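Local coordinates for luciferase-like monooxygenase (Streptomyces bottropensis, PDB 4US5), which probably acts as a flavin-utilising monooxygenase of the bacterial luciferase family, built on a TIM-barrel fold and paired with a second copy of itself, at residues B[139-142]-B[143-146]; B[80-84]-B[85-89]; B[68-71]-B[72-75]; B[14-17]-B[18-21]; B[113-116]-B[117-121]. All coordinates share one frame; numbering follows the deposited sequence.

Contact 1 of 5, residues B[139-142]-B[143-146]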
# COMPACT_ATOMS: atom_id res chain seq x y z
N ARG B 139 20.79 -11.56 -0.43
CA ARG B 139 20.45 -11.97 -1.78
C ARG B 139 19.16 -11.29 -2.29
O ARG B 139 19.10 -10.83 -3.43
CB ARG B 139 20.24 -13.47 -1.84
CG ARG B 139 20.12 -14.04 -3.25
CD ARG B 139 19.62 -15.47 -3.27
NE ARG B 139 20.56 -16.42 -2.65
CZ ARG B 139 21.53 -17.09 -3.31
NH1 ARG B 139 21.72 -16.92 -4.61
NH2 ARG B 139 22.32 -17.93 -2.65
N ARG B 140 18.13 -11.27 -1.46
CA ARG B 140 16.87 -10.58 -1.81
C ARG B 140 17.10 -9.11 -2.04
O ARG B 140 16.54 -8.50 -2.94
CB ARG B 140 15.85 -10.75 -0.69
CG ARG B 140 15.19 -12.09 -0.66
CD ARG B 140 14.42 -12.28 0.64
NE ARG B 140 13.87 -13.61 0.66
CZ ARG B 140 12.74 -13.97 0.09
NH1 ARG B 140 11.93 -13.08 -0.43
NH2 ARG B 140 12.40 -15.24 0.10
N LEU B 141 17.96 -8.54 -1.23
CA LEU B 141 18.29 -7.14 -1.33
C LEU B 141 18.99 -6.82 -2.66
O LEU B 141 18.72 -5.79 -3.28
CB LEU B 141 19.14 -6.77 -0.11
CG LEU B 141 19.41 -5.34 0.26
CD1 LEU B 141 18.16 -4.49 0.28
CD2 LEU B 141 20.08 -5.33 1.64
N GLU B 142 19.86 -7.71 -3.12
CA GLU B 142 20.47 -7.59 -4.45
C GLU B 142 19.43 -7.72 -5.55
O GLU B 142 19.47 -7.00 -6.54
CB GLU B 142 21.52 -8.71 -4.71
CG GLU B 142 22.77 -8.17 -5.41
CD GLU B 142 23.73 -7.56 -4.43
OE1 GLU B 142 24.60 -8.31 -3.91
OE2 GLU B 142 23.60 -6.33 -4.20
N GLN B 143 18.54 -8.69 -5.40
CA GLN B 143 17.46 -8.86 -6.36
C GLN B 143 16.58 -7.60 -6.44
O GLN B 143 16.19 -7.17 -7.51
CB GLN B 143 16.55 -10.00 -5.95
CG GLN B 143 17.04 -11.40 -6.19
CD GLN B 143 15.91 -12.38 -5.90
OE1 GLN B 143 15.65 -12.70 -4.74
NE2 GLN B 143 15.18 -12.78 -6.93
N LEU B 144 16.27 -7.04 -5.28
CA LEU B 144 15.45 -5.81 -5.22
C LEU B 144 16.16 -4.69 -5.96
O LEU B 144 15.55 -3.98 -6.73
CB LEU B 144 15.22 -5.44 -3.75
CG LEU B 144 14.52 -4.12 -3.47
CD1 LEU B 144 13.19 -4.04 -4.20
CD2 LEU B 144 14.33 -4.00 -1.96
N ARG B 145 17.44 -4.50 -5.67
CA ARG B 145 18.22 -3.43 -6.32
C ARG B 145 18.22 -3.63 -7.84
O ARG B 145 18.07 -2.66 -8.58
CB ARG B 145 19.64 -3.41 -5.71
CG ARG B 145 20.56 -2.25 -5.99
CD ARG B 145 21.91 -2.56 -5.31
NE ARG B 145 22.38 -1.50 -4.45
CZ ARG B 145 23.44 -1.60 -3.65
NH1 ARG B 145 24.14 -2.72 -3.60
NH2 ARG B 145 23.82 -0.57 -2.92
N ALA B 146 18.29 -4.87 -8.30
CA ALA B 146 18.25 -5.18 -9.72
C ALA B 146 16.88 -4.87 -10.32
O ALA B 146 16.78 -4.32 -11.41
CB ALA B 146 18.61 -6.65 -9.97

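Contact 2 of 5, residues B[80-84]-B[85-89]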
# COMPACT_ATOMS: atom_id res chain seq x y z
N VAL B 80 10.56 -2.42 5.67
CA VAL B 80 9.88 -3.55 5.08
C VAL B 80 10.65 -4.85 5.36
O VAL B 80 11.84 -4.93 5.15
CB VAL B 80 9.71 -3.35 3.56
CG1 VAL B 80 9.35 -4.66 2.87
CG2 VAL B 80 8.65 -2.31 3.30
N LEU B 81 9.93 -5.86 5.81
CA LEU B 81 10.54 -7.17 6.13
C LEU B 81 10.68 -8.03 4.86
O LEU B 81 9.85 -8.89 4.53
CB LEU B 81 9.73 -7.85 7.19
CG LEU B 81 9.53 -7.02 8.44
CD1 LEU B 81 8.72 -7.82 9.46
CD2 LEU B 81 10.82 -6.49 9.06
N LEU B 82 11.74 -7.74 4.11
CA LEU B 82 11.90 -8.21 2.75
C LEU B 82 11.96 -9.74 2.66
O LEU B 82 11.60 -10.30 1.63
CB LEU B 82 13.15 -7.59 2.13
CG LEU B 82 13.46 -7.96 0.69
CD1 LEU B 82 12.35 -7.62 -0.27
CD2 LEU B 82 14.77 -7.26 0.26
N SER B 83 12.36 -10.40 3.75
CA SER B 83 12.41 -11.86 3.74
C SER B 83 11.06 -12.48 3.56
O SER B 83 10.98 -13.65 3.24
CB SER B 83 13.01 -12.40 5.03
OG SER B 83 14.35 -12.00 5.17
N LEU B 84 9.99 -11.70 3.78
CA LEU B 84 8.65 -12.22 3.70
C LEU B 84 8.03 -12.09 2.32
O LEU B 84 6.95 -12.62 2.09
CB LEU B 84 7.72 -11.47 4.69
CG LEU B 84 8.10 -11.46 6.14
CD1 LEU B 84 7.08 -10.59 6.91
CD2 LEU B 84 8.12 -12.87 6.70
N TYR B 85 8.67 -11.34 1.42
CA TYR B 85 8.05 -10.92 0.20
C TYR B 85 8.91 -11.20 -1.03
O TYR B 85 10.11 -11.22 -0.95
CB TYR B 85 7.79 -9.41 0.25
CG TYR B 85 6.99 -9.00 1.46
CD1 TYR B 85 5.69 -9.46 1.65
CD2 TYR B 85 7.56 -8.24 2.46
CE1 TYR B 85 4.98 -9.15 2.78
CE2 TYR B 85 6.84 -7.86 3.58
CZ TYR B 85 5.54 -8.32 3.73
OH TYR B 85 4.82 -7.92 4.82
N SER B 86 8.25 -11.32 -2.18
CA SER B 86 8.95 -11.26 -3.46
C SER B 86 9.63 -9.91 -3.60
O SER B 86 8.98 -8.89 -3.45
CB SER B 86 7.95 -11.44 -4.59
OG SER B 86 8.50 -11.02 -5.82
N PRO B 87 10.94 -9.89 -3.93
CA PRO B 87 11.57 -8.61 -4.20
C PRO B 87 10.95 -7.83 -5.36
O PRO B 87 10.98 -6.61 -5.35
CB PRO B 87 13.03 -8.99 -4.49
CG PRO B 87 13.22 -10.25 -3.71
CD PRO B 87 11.93 -10.99 -3.87
N LEU B 88 10.34 -8.51 -6.34
CA LEU B 88 9.68 -7.82 -7.42
C LEU B 88 8.43 -7.09 -6.92
O LEU B 88 8.17 -5.96 -7.30
CB LEU B 88 9.28 -8.78 -8.52
CG LEU B 88 8.45 -8.18 -9.65
CD1 LEU B 88 9.15 -7.00 -10.31
CD2 LEU B 88 8.12 -9.25 -10.65
N LYS B 89 7.65 -7.76 -6.10
CA LYS B 89 6.48 -7.13 -5.49
C LYS B 89 6.86 -5.90 -4.72
O LYS B 89 6.25 -4.85 -4.88
CB LYS B 89 5.76 -8.12 -4.59
CG LYS B 89 4.60 -7.52 -3.79
CD LYS B 89 3.58 -6.81 -4.65
CE LYS B 89 2.38 -6.36 -3.80
NZ LYS B 89 1.33 -5.68 -4.62

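Contact 3 of 5, residues B[68-71]-B[72-75]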
# COMPACT_ATOMS: atom_id res chain seq x y z
N ALA B 68 0.89 11.89 0.97
CA ALA B 68 -0.16 12.83 0.48
C ALA B 68 -0.47 13.96 1.46
O ALA B 68 -1.05 14.97 1.08
CB ALA B 68 -1.46 12.07 0.19
N GLU B 69 -0.14 13.75 2.74
CA GLU B 69 -0.45 14.70 3.82
C GLU B 69 0.72 15.64 4.14
O GLU B 69 0.59 16.49 5.02
CB GLU B 69 -0.80 13.93 5.09
CG GLU B 69 -2.00 13.03 4.97
CD GLU B 69 -3.30 13.79 5.12
OE1 GLU B 69 -3.26 14.98 5.52
OE2 GLU B 69 -4.36 13.20 4.82
N THR B 70 1.85 15.47 3.45
CA THR B 70 3.08 16.18 3.74
C THR B 70 3.72 16.63 2.44
O THR B 70 3.40 16.12 1.38
CB THR B 70 4.07 15.28 4.49
OG1 THR B 70 4.29 14.10 3.73
CG2 THR B 70 3.57 14.92 5.84
N SER B 71 4.62 17.59 2.53
CA SER B 71 5.22 18.16 1.33
C SER B 71 6.70 18.04 1.24
O SER B 71 7.22 17.85 0.15
CB SER B 71 4.87 19.66 1.21
OG SER B 71 3.47 19.80 1.16
N GLY B 72 7.40 18.27 2.34
CA GLY B 72 8.88 18.33 2.29
C GLY B 72 9.62 17.13 2.86
O GLY B 72 10.64 16.72 2.35
N ILE B 73 9.11 16.60 3.95
CA ILE B 73 9.72 15.43 4.60
C ILE B 73 9.74 14.25 3.65
O ILE B 73 8.78 14.01 2.91
CB ILE B 73 8.97 15.14 5.91
CG1 ILE B 73 9.78 14.25 6.87
CG2 ILE B 73 7.58 14.56 5.65
CD1 ILE B 73 9.22 14.28 8.26
N ARG B 74 10.81 13.47 3.67
CA ARG B 74 10.82 12.20 2.97
C ARG B 74 9.94 11.21 3.77
O ARG B 74 9.74 11.39 4.97
CB ARG B 74 12.24 11.67 2.85
CG ARG B 74 13.16 12.57 2.00
CD ARG B 74 14.53 11.94 1.80
NE ARG B 74 14.41 10.72 1.03
CZ ARG B 74 14.25 10.66 -0.31
NH1 ARG B 74 14.28 11.77 -1.05
NH2 ARG B 74 14.05 9.51 -0.89
N VAL B 75 9.34 10.27 3.07
CA VAL B 75 8.45 9.27 3.71
C VAL B 75 8.81 7.93 3.21
O VAL B 75 9.10 7.73 2.00
CB VAL B 75 6.96 9.56 3.41
CG1 VAL B 75 6.07 8.74 4.27
CG2 VAL B 75 6.64 11.03 3.62

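Contact 4 of 5, residues B[14-17]-B[18-21]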
# COMPACT_ATOMS: atom_id res chain seq x y z
N PRO B 14 2.40 2.67 17.99
CA PRO B 14 1.97 1.89 19.14
C PRO B 14 0.48 2.09 19.41
O PRO B 14 -0.09 3.13 19.12
CB PRO B 14 2.84 2.42 20.28
CG PRO B 14 3.48 3.64 19.78
CD PRO B 14 3.33 3.75 18.34
N VAL B 15 -0.14 1.05 19.95
CA VAL B 15 -1.54 1.12 20.37
C VAL B 15 -1.54 1.27 21.88
O VAL B 15 -0.87 0.50 22.61
CB VAL B 15 -2.30 -0.14 19.97
CG1 VAL B 15 -3.79 0.02 20.29
CG2 VAL B 15 -2.11 -0.42 18.47
N VAL B 16 -2.26 2.28 22.36
CA VAL B 16 -2.11 2.71 23.75
C VAL B 16 -3.44 2.45 24.52
O VAL B 16 -4.52 2.43 23.95
CB VAL B 16 -1.72 4.17 23.85
CG1 VAL B 16 -0.50 4.45 22.95
CG2 VAL B 16 -2.86 5.10 23.48
N GLU B 17 -3.29 2.19 25.80
CA GLU B 17 -4.44 1.85 26.65
C GLU B 17 -5.51 2.92 26.58
O GLU B 17 -5.25 4.11 26.72
CB GLU B 17 -4.01 1.67 28.11
CG GLU B 17 -5.16 1.16 29.00
CD GLU B 17 -5.54 -0.26 28.62
OE1 GLU B 17 -4.65 -1.16 28.62
OE2 GLU B 17 -6.71 -0.49 28.26
N GLY B 18 -6.73 2.47 26.32
CA GLY B 18 -7.85 3.37 26.14
C GLY B 18 -8.22 3.67 24.71
O GLY B 18 -9.32 4.14 24.46
N LEU B 19 -7.29 3.42 23.77
CA LEU B 19 -7.51 3.74 22.38
C LEU B 19 -7.45 2.47 21.55
O LEU B 19 -7.33 1.38 22.08
CB LEU B 19 -6.48 4.79 21.91
CG LEU B 19 -6.54 6.16 22.61
CD1 LEU B 19 -5.59 7.13 21.97
CD2 LEU B 19 -7.95 6.74 22.63
N THR B 20 -7.54 2.64 20.23
CA THR B 20 -7.61 1.56 19.28
C THR B 20 -6.53 1.72 18.22
O THR B 20 -5.94 2.80 18.06
CB THR B 20 -8.97 1.57 18.56
OG1 THR B 20 -9.03 2.68 17.69
CG2 THR B 20 -10.13 1.62 19.57
N PRO B 21 -6.29 0.66 17.44
CA PRO B 21 -5.34 0.80 16.31
C PRO B 21 -5.68 1.93 15.32
O PRO B 21 -4.78 2.57 14.78
CB PRO B 21 -5.45 -0.55 15.62
CG PRO B 21 -5.79 -1.48 16.72
CD PRO B 21 -6.71 -0.73 17.62
O HOH W 1 -3.57 4.04 20.25

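Contact 5 of 5, residues B[113-116]-B[117-121]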
# COMPACT_ATOMS: atom_id res chain seq x y z
N ASN B 113 13.83 -11.47 11.69
CA ASN B 113 14.28 -12.39 12.75
C ASN B 113 13.48 -12.30 14.05
O ASN B 113 13.58 -13.19 14.89
CB ASN B 113 15.79 -12.20 13.04
CG ASN B 113 16.13 -10.81 13.60
OD1 ASN B 113 15.58 -9.80 13.18
ND2 ASN B 113 17.06 -10.77 14.54
N ARG B 114 12.69 -11.23 14.23
CA ARG B 114 11.87 -11.09 15.44
C ARG B 114 10.38 -11.35 15.17
O ARG B 114 9.57 -11.26 16.08
CB ARG B 114 12.10 -9.72 16.09
CG ARG B 114 13.48 -9.61 16.72
CD ARG B 114 13.74 -8.31 17.44
NE ARG B 114 13.49 -7.16 16.56
CZ ARG B 114 14.38 -6.66 15.69
NH1 ARG B 114 15.61 -7.16 15.59
NH2 ARG B 114 14.04 -5.63 14.93
N VAL B 115 10.03 -11.72 13.93
CA VAL B 115 8.66 -12.17 13.60
C VAL B 115 8.42 -13.54 14.27
O VAL B 115 9.29 -14.41 14.19
CB VAL B 115 8.44 -12.30 12.07
CG1 VAL B 115 7.04 -12.80 11.75
CG2 VAL B 115 8.70 -10.97 11.36
N LYS B 116 7.28 -13.73 14.95
CA LYS B 116 6.96 -15.03 15.57
C LYS B 116 6.82 -16.11 14.50
O LYS B 116 6.33 -15.85 13.39
CB LYS B 116 5.67 -14.93 16.39
CG LYS B 116 5.67 -13.85 17.49
CD LYS B 116 4.41 -13.94 18.36
CE LYS B 116 3.23 -13.13 17.80
NZ LYS B 116 3.05 -11.76 18.40
N LEU B 117 7.25 -17.34 14.81
CA LEU B 117 7.41 -18.38 13.77
C LEU B 117 6.13 -18.77 13.02
O LEU B 117 6.13 -18.86 11.80
CB LEU B 117 8.13 -19.63 14.34
CG LEU B 117 9.57 -19.38 14.84
CD1 LEU B 117 10.22 -20.68 15.30
CD2 LEU B 117 10.43 -18.67 13.80
N PRO B 118 5.01 -18.98 13.73
CA PRO B 118 3.78 -19.31 13.02
C PRO B 118 3.32 -18.18 12.09
O PRO B 118 2.75 -18.43 11.01
CB PRO B 118 2.77 -19.55 14.14
CG PRO B 118 3.59 -19.79 15.37
CD PRO B 118 4.83 -18.97 15.19
N VAL B 119 3.54 -16.94 12.52
CA VAL B 119 3.16 -15.78 11.74
C VAL B 119 4.04 -15.70 10.51
O VAL B 119 3.55 -15.52 9.41
CB VAL B 119 3.25 -14.50 12.58
CG1 VAL B 119 2.97 -13.28 11.72
CG2 VAL B 119 2.26 -14.57 13.70
N PHE B 120 5.35 -15.82 10.71
CA PHE B 120 6.31 -15.85 9.62
C PHE B 120 5.91 -16.90 8.59
O PHE B 120 5.94 -16.65 7.38
CB PHE B 120 7.74 -16.13 10.17
CG PHE B 120 8.82 -16.19 9.10
CD1 PHE B 120 8.99 -17.33 8.30
CD2 PHE B 120 9.69 -15.11 8.88
CE1 PHE B 120 9.96 -17.39 7.32
CE2 PHE B 120 10.68 -15.17 7.91
CZ PHE B 120 10.81 -16.31 7.12
N ALA B 121 5.59 -18.11 9.06
CA ALA B 121 5.25 -19.21 8.15
C ALA B 121 4.00 -18.86 7.32
O ALA B 121 3.97 -19.09 6.12
CB ALA B 121 5.02 -20.49 8.95

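Contact 1 of 5, residues B[139-142]-B[143-146]
The carbonyl O of R140 receives the amide N of L144 at 2.8 Å, the shortest of four successive i to i+4 bonds along helix 134-147. The others run from Q143 to R139, from R145 to L141 and from A146 to E142, so every carbonyl of residues 139-142 is engaged. On the exposed flank E142 reaches along the helix to R145. The E142 chain bends at chi2 (83°), which brings OE2 to the edge of the R145 guanidinium, 3.7 Å from NH1. Carboxylate and guanidinium lie nearly coplanar, 7° apart, yet the salt bridge is long, and R145 NH2 finds a hydrogen bond at the carbonyl O of L184. Q143 folds back beside its own backbone N (chi1 -77°) and lays its aliphatic carbons against the preceding turn, CG being 3.5 Å from the R139 O. Its amide suits this partly exposed border, where apolar carbons meet the helix and a polar end follows. The buried flank carries L141 and L144, where L141 CD1 and L144 CD2 approach to 4.5 Å; both leucines pack on I109 of strand 105-110, as suits apolar residues facing a barrel. R140 is buried too, but its extended chain carries charge to acids: NE pairs with D136 and NH1 with D125 of the second subunit, which probably offsets the closeness of R124. Leucines turned to the barrel and E142 at the open flank, with R140 the buried exception held by its acids, make this an amphipathic alpha-helix of the kind that packs round the strands of a TIM barrel.

Contact 2 of 5, residues B[80-84]-B[85-89]
The chain leaves strand 74-81 through an inverse gamma turn centred on L81 and a short 3-10 segment, 82-84, and Y85 N closes the turn on L82 O at 3.1 Å. That bond is straight at the hydrogen (169°), though the donor stands above the carbonyl plane. With CG anti to its carbonyl carbon (chi1 -54°), Y85 swings its ring back alongside L84, whose CB sits over the ring centre at 3.8 Å from the centroid, a CH-pi contact only 7° off the normal. V80 CG1 approaches the same ring obliquely, 4.0 Å from CD2. Farther on, L82 CD1 reaches P87 CG at 4.4 Å, a rigid ring well suited to the first turn of helix 87-100. S86, the N-cap, offers OG weakly to the amides of L88 and K89, and also takes part in a hydrogen bond with A122 O of the second subunit. Y85 OH is bonded to E47 and to K89 of the second subunit. An alanine in place of Y85 is likely to leave E47 without its hydroxyl partner and open a gap beneath L84 CB. Tyrosine thus combines an apolar face for the leucine with a polar end that meets charged groups at the subunit interface.

Contact 3 of 5, residues B[68-71]-B[72-75]
T70 and I73 meet where the loop after helix 59-68 turns into strand 74-81, an alpha-to-beta connection of the TIM barrel. The touch is made by methyl and methine: I73 CG2 lies 3.8 Å from T70 CB, and the two side chains approach at a slant. In I73, CG1 stands anti to the backbone N (chi1 -162°), which leaves CG2 between N and the carbonyl carbon and facing T70 while the longer branch leads away; the side chain also packs on A35 and F43. V75 comes in from the strand, its CG2 3.9 Å from T70 OG1, and on its other contacts it packs against I63 and I66 of the preceding helix. Threonine suits this buried corner because its carbon skeleton can meet isoleucine while its hydroxyl serves polar partners: OG1 is hydrogen-bonded to I66 O and to R104. A beta-branched pair, isoleucine and valine, likewise fits a chain entering extended conformation. The next shell fixes the backbone of the turn. D36, from helix 21-38, accepts the amides of S71, G72 and I73, gathering three consecutive N-H groups onto one carboxylate, while R104 also bonds the I73 carbonyl. These bonds tie the loop to helix 21-38 and to R104. The first torsion of T70, 56°, sets OG1 between the backbone N and carbonyl carbon, where the same oxygen stands 3.8 Å from I73 CG2.

Contact 4 of 5, residues B[14-17]-B[18-21]
A type II beta turn from V16 to L19 reverses the chain in the loop between strand 6-11 and helix 21-38, and its two arms are held by one backbone bond and a pair of apolar contacts. L19 N donates to V16 O at 2.9 Å, with an N-H...O angle of 160°. G18 occupies the third position of the turn with a positive phi of 99°; a CB there would clash with E17 O, so glycine is well suited. Outside this bond V16 and L19 lie side by side, pointing the same way, and V16 CG2 meets L19 CD1 at 3.7 Å. Because V16 places CG1 anti to its carbonyl carbon (chi1 -51°), CG2 is the branch left to face the leucine. Farther from the turn, V15 CG1 reaches across to P21 CD at 4.0 Å, at the start of the helix; P21 also packs on R161 of the second subunit. A water bridges the arms, accepting from V16 N at 3.0 Å and donating weakly to T20 O. T20 is the N-cap, its OG1 bonded to H23 and weakly to A22 N. Beyond the turn, V15 is backbone-bonded to F53 and L258, and the loop lies between strand 6-11 and helix 21-38, with L19 resting on H27 of that helix.

Contact 5 of 5, residues B[113-116]-B[117-121]
V115 and F120 cross at about a right angle where the loop after strand 105-110 enters helix 117-124. The valine CB stands at the edge of the F120 ring, near its plane, and not over a face. The closest touch between the two side chains is lower down, with V115 CG1 lying 3.8 Å from F120 CB. Two torsions arrange this: V115 holds CG1 trans to its backbone N (chi1 178°), reaching toward the helix, and F120 does the same with CG (chi1 179°), carrying its ring onward to pack on L84. V115 CG1 also meets V119 CG1 at 4.1 Å, so one methyl branch is applied to two successive helical residues. V119 turns its buried side chain onto H49 and A50, and against F156 of the second subunit. Compact valines suit these short approaches, whereas the phenylalanine spans the longer way to L84. K116 is the N-cap residue. Its carbonyl O accepts F120 N at 2.9 Å, an almost straight bond (174°) running nearly along the C=O axis, and the first full helical bond is thereby set beside the valine contact. P118 fits the first turn, where its N has no hydrogen to give and none is required; its CD lies 3.6 Å from K116 C. The lysine chain bends at its last two torsions and delivers NZ to the carbonyl O of A50. The contact therefore joins apolar packing to a backbone-defined helix start, with the lysine's ammonium group hydrogen-bonded to a neighbouring loop.

Overall arrangement
Along the chain the order is contact 4, 3, 2, 5, 1, and all five lie on junctions or helices of one TIM-barrel domain. Contacts 3 and 2 stand at the two ends of strand 74-81, with centres about 24 Å apart. Contact 2 is the meeting point of three: it touches contact 1 through R140 and P87, centres about 10 Å apart, and contact 5 through L84 and F120, about 14 Å apart. Contact 4, after strand 6-11, lies about 36 Å from contact 1, centre to centre, across the middle of the chain. All five contacts have residues that meet the second subunit, so loops and helices round the barrel take part in the dimer interface.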